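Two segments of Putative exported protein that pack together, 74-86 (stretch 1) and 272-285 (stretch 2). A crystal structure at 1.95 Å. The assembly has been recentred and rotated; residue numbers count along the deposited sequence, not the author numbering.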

# COMPACT_ATOMS: atom_id res chain seq x y z
N ASP A 74 -14.51 1.43 -4.95
CA ASP A 74 -15.04 0.15 -4.51
C ASP A 74 -14.47 -0.19 -3.15
O ASP A 74 -13.27 -0.43 -3.03
CB ASP A 74 -14.73 -0.95 -5.55
CG ASP A 74 -15.29 -2.31 -5.16
OD1 ASP A 74 -15.58 -2.53 -3.97
OD2 ASP A 74 -15.45 -3.18 -6.06
N PRO A 75 -15.34 -0.25 -2.11
CA PRO A 75 -14.92 -0.35 -0.70
C PRO A 75 -14.10 -1.58 -0.35
O PRO A 75 -13.32 -1.53 0.59
CB PRO A 75 -16.26 -0.40 0.07
CG PRO A 75 -17.27 0.16 -0.87
CD PRO A 75 -16.82 -0.22 -2.24
N LEU A 76 -14.28 -2.67 -1.07
CA LEU A 76 -13.53 -3.89 -0.78
C LEU A 76 -12.02 -3.64 -0.92
O LEU A 76 -11.22 -4.42 -0.37
CB LEU A 76 -13.95 -5.04 -1.70
CG LEU A 76 -15.45 -5.43 -1.71
CD1 LEU A 76 -15.75 -6.58 -2.73
CD2 LEU A 76 -15.94 -5.79 -0.32
N PHE A 77 -11.64 -2.60 -1.66
CA PHE A 77 -10.21 -2.32 -1.95
C PHE A 77 -9.50 -1.56 -0.80
O PHE A 77 -8.28 -1.35 -0.83
CB PHE A 77 -10.06 -1.59 -3.29
CG PHE A 77 -10.29 -2.48 -4.51
CD1 PHE A 77 -9.22 -3.05 -5.18
CD2 PHE A 77 -11.58 -2.76 -4.98
CE1 PHE A 77 -9.40 -3.88 -6.30
CE2 PHE A 77 -11.78 -3.60 -6.10
CZ PHE A 77 -10.69 -4.15 -6.76
N GLU A 78 -10.26 -1.16 0.22
CA GLU A 78 -9.64 -0.47 1.37
C GLU A 78 -9.86 -1.14 2.73
O GLU A 78 -9.62 -0.52 3.79
CB GLU A 78 -10.06 1.01 1.42
CG GLU A 78 -11.55 1.19 1.73
CD GLU A 78 -12.02 2.63 1.69
OE1 GLU A 78 -11.44 3.47 0.96
OE2 GLU A 78 -13.00 2.91 2.40
N ILE A 79 -10.30 -2.39 2.74
CA ILE A 79 -10.41 -3.11 4.01
C ILE A 79 -9.05 -3.26 4.72
O ILE A 79 -8.99 -3.38 5.93
CB ILE A 79 -11.17 -4.50 3.88
CG1 ILE A 79 -11.58 -5.06 5.25
CG2 ILE A 79 -10.34 -5.56 3.16
CD1 ILE A 79 -12.51 -4.19 6.07
N ASP A 80 -7.96 -3.23 3.95
CA ASP A 80 -6.61 -3.34 4.49
C ASP A 80 -6.14 -2.08 5.22
O ASP A 80 -5.03 -2.05 5.80
CB ASP A 80 -5.61 -3.75 3.37
CG ASP A 80 -5.37 -2.64 2.34
OD1 ASP A 80 -5.90 -1.52 2.51
OD2 ASP A 80 -4.66 -2.88 1.35
N SER A 81 -6.98 -1.04 5.20
CA SER A 81 -6.64 0.23 5.84
C SER A 81 -7.52 0.58 7.06
O SER A 81 -7.43 1.69 7.57
CB SER A 81 -6.64 1.37 4.82
OG SER A 81 -5.70 1.11 3.77
N VAL A 82 -8.37 -0.34 7.49
CA VAL A 82 -9.17 -0.13 8.71
C VAL A 82 -8.28 -0.28 9.95
O VAL A 82 -7.72 -1.36 10.16
CB VAL A 82 -10.36 -1.13 8.82
CG1 VAL A 82 -11.06 -0.98 10.22
CG2 VAL A 82 -11.35 -0.97 7.64
N PRO A 83 -8.11 0.79 10.75
CA PRO A 83 -7.20 0.69 11.89
C PRO A 83 -7.51 -0.45 12.85
O PRO A 83 -8.68 -0.68 13.22
CB PRO A 83 -7.29 2.07 12.56
CG PRO A 83 -7.69 3.02 11.41
CD PRO A 83 -8.66 2.15 10.59
N PHE A 84 -6.46 -1.19 13.18
CA PHE A 84 -6.49 -2.26 14.17
C PHE A 84 -7.37 -3.48 13.87
O PHE A 84 -7.52 -4.39 14.71
CB PHE A 84 -6.70 -1.67 15.57
CG PHE A 84 -5.63 -0.73 15.94
CD1 PHE A 84 -4.37 -1.20 16.24
CD2 PHE A 84 -5.83 0.64 15.85
CE1 PHE A 84 -3.33 -0.32 16.54
CE2 PHE A 84 -4.79 1.54 16.14
CZ PHE A 84 -3.55 1.06 16.50
N LEU A 85 -7.94 -3.54 12.67
CA LEU A 85 -8.63 -4.74 12.23
C LEU A 85 -7.65 -5.91 12.01
O LEU A 85 -7.93 -7.06 12.36
CB LEU A 85 -9.44 -4.44 10.96
CG LEU A 85 -10.15 -5.63 10.28
CD1 LEU A 85 -11.32 -6.18 11.11
CD2 LEU A 85 -10.64 -5.23 8.92
N ALA A 86 -6.50 -5.61 11.41
CA ALA A 86 -5.52 -6.65 11.11
C ALA A 86 -4.10 -6.05 11.18
O ALA A 86 -3.51 -5.71 10.16
CB ALA A 86 -5.78 -7.25 9.74
N GLU A 272 -7.51 5.62 21.49
CA GLU A 272 -8.28 6.49 20.60
C GLU A 272 -8.29 5.98 19.16
O GLU A 272 -9.32 6.06 18.47
CB GLU A 272 -7.77 7.93 20.68
CG GLU A 272 -8.04 8.65 22.05
CD GLU A 272 -7.22 9.93 22.25
OE1 GLU A 272 -6.11 10.07 21.65
OE2 GLU A 272 -7.68 10.82 23.03
N LEU A 273 -7.16 5.44 18.70
CA LEU A 273 -7.08 4.86 17.35
C LEU A 273 -7.91 3.58 17.24
O LEU A 273 -8.50 3.32 16.19
CB LEU A 273 -5.62 4.59 16.95
CG LEU A 273 -4.72 5.82 16.73
CD1 LEU A 273 -3.26 5.40 16.39
CD2 LEU A 273 -5.27 6.73 15.65
N GLN A 274 -7.94 2.79 18.31
CA GLN A 274 -8.81 1.61 18.41
C GLN A 274 -10.29 2.01 18.28
O GLN A 274 -11.06 1.34 17.59
CB GLN A 274 -8.55 0.82 19.70
CG GLN A 274 -7.23 -0.01 19.67
CD GLN A 274 -6.68 -0.42 21.05
OE1 GLN A 274 -7.33 -0.22 22.08
NE2 GLN A 274 -5.47 -0.99 21.06
N ALA A 275 -10.67 3.09 18.94
CA ALA A 275 -12.04 3.62 18.82
C ALA A 275 -12.31 4.12 17.40
O ALA A 275 -13.40 3.86 16.85
CB ALA A 275 -12.33 4.71 19.86
N ILE A 276 -11.32 4.79 16.79
CA ILE A 276 -11.41 5.20 15.39
C ILE A 276 -11.59 3.99 14.44
O ILE A 276 -12.36 4.08 13.49
CB ILE A 276 -10.24 6.12 14.95
CG1 ILE A 276 -10.43 7.53 15.53
CG2 ILE A 276 -10.11 6.20 13.41
CD1 ILE A 276 -9.29 8.44 15.31
N GLY A 277 -10.89 2.89 14.74
CA GLY A 277 -10.99 1.64 14.01
C GLY A 277 -12.37 0.99 14.09
O GLY A 277 -12.88 0.49 13.09
N ALA A 278 -12.95 1.01 15.30
CA ALA A 278 -14.33 0.54 15.51
C ALA A 278 -15.34 1.32 14.66
O ALA A 278 -16.18 0.72 13.99
CB ALA A 278 -14.71 0.61 17.02
N THR A 279 -15.24 2.65 14.66
CA THR A 279 -16.09 3.49 13.82
C THR A 279 -15.92 3.14 12.33
O THR A 279 -16.90 2.93 11.60
CB THR A 279 -15.74 4.97 14.02
OG1 THR A 279 -15.88 5.30 15.40
CG2 THR A 279 -16.62 5.88 13.21
N MSE A 280 -14.66 3.07 11.88
CA MSE A 280 -14.40 2.87 10.47
C MSE A 280 -14.86 1.52 9.93
O MSE A 280 -15.34 1.46 8.80
CB MSE A 280 -12.94 3.17 10.12
CG MSE A 280 -12.58 4.64 10.26
SE MSE A 280 -10.74 5.02 9.69
CE MSE A 280 -10.92 4.44 7.76
N VAL A 281 -14.73 0.45 10.71
CA VAL A 281 -15.16 -0.88 10.25
C VAL A 281 -16.70 -0.95 10.19
O VAL A 281 -17.26 -1.69 9.36
CB VAL A 281 -14.55 -2.04 11.08
CG1 VAL A 281 -15.19 -2.17 12.46
CG2 VAL A 281 -14.63 -3.36 10.33
N SER A 282 -17.35 -0.17 11.05
CA SER A 282 -18.80 -0.02 11.04
C SER A 282 -19.21 0.77 9.79
O SER A 282 -20.04 0.30 9.00
CB SER A 282 -19.29 0.61 12.37
OG SER A 282 -20.54 1.28 12.24
N ASP A 283 -18.61 1.95 9.61
CA ASP A 283 -18.79 2.78 8.41
C ASP A 283 -18.56 1.97 7.14
O ASP A 283 -19.29 2.11 6.15
CB ASP A 283 -17.77 3.93 8.40
CG ASP A 283 -18.17 5.10 9.29
OD1 ASP A 283 -19.33 5.14 9.71
OD2 ASP A 283 -17.31 6.00 9.54
N TRP A 284 -17.52 1.11 7.18
CA TRP A 284 -17.13 0.30 6.03
C TRP A 284 -18.18 -0.76 5.73
O TRP A 284 -18.58 -0.93 4.58
CB TRP A 284 -15.76 -0.36 6.26
CG TRP A 284 -15.29 -1.21 5.10
CD1 TRP A 284 -14.53 -0.80 4.04
CD2 TRP A 284 -15.53 -2.62 4.89
NE1 TRP A 284 -14.28 -1.85 3.19
CE2 TRP A 284 -14.88 -2.98 3.68
CE3 TRP A 284 -16.22 -3.60 5.62
CZ2 TRP A 284 -14.90 -4.28 3.18
CZ3 TRP A 284 -16.24 -4.91 5.11
CH2 TRP A 284 -15.59 -5.23 3.90
N SER A 285 -18.61 -1.48 6.77
CA SER A 285 -19.63 -2.53 6.67
C SER A 285 -20.94 -2.03 6.07
O SER A 285 -21.59 -2.76 5.31
CB SER A 285 -19.91 -3.13 8.05
OG SER A 285 -18.95 -4.11 8.38

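Stretch 2 is one unbroken helical run, and stretch 1, a 3-10 segment followed by loop, runs along it in the opposite sense: Pro-75 lies near Trp-284, and Pro-83 near Gly-277. The backbones come closest at that second point, where the CA atoms of Pro-83 and Gly-277 are 4.4 Å apart. Glycine makes this approach possible. Its bare CA leaves a hollow on the helix that admits the Pro-83 carbonyl, with Pro-83 O 3.4 Å from Gly-277 CA in a CA-H...O contact; a CB there would lie 2.3 Å from that oxygen.

Around this hollow the apolar side chains interlock. The Pro-83 ring, compact and rigid, sets its CD 3.7 Å from SE of selenomethionine Met-280, a long unbranched apolar side chain that reaches the ring. Val-82 CG1 packs 3.7 Å from Val-281 CB, two short, branched apolar side chains with no polar groups to satisfy, and lies 3.7 Å from Gly-277 O, beside the hollow. Phe-84 presents its ring edge to Leu-273, CE2 to CB 3.3 Å, while Gln-274 lays its aliphatic CG over one face.

At the other end, Trp-284 is the great bump, burying the most surface of any residue here. Its indole fits a pocket made by Pro-75, Leu-76, Glu-78 and Ile-79, with Pro-75 O and Glu-78 CG at the ring edge and Leu-76 CD2 4.0 Å from Trp-284 CZ2. Ile-79 CD1 sits over one face of its six-membered ring, 3.6 Å from Trp-284 CE2, a CH-pi contact. The indole's polar edge is satisfied too: Trp-284 NE1 donates a 2.8 Å hydrogen bond to Pro-75 O, the sole one between the stretches.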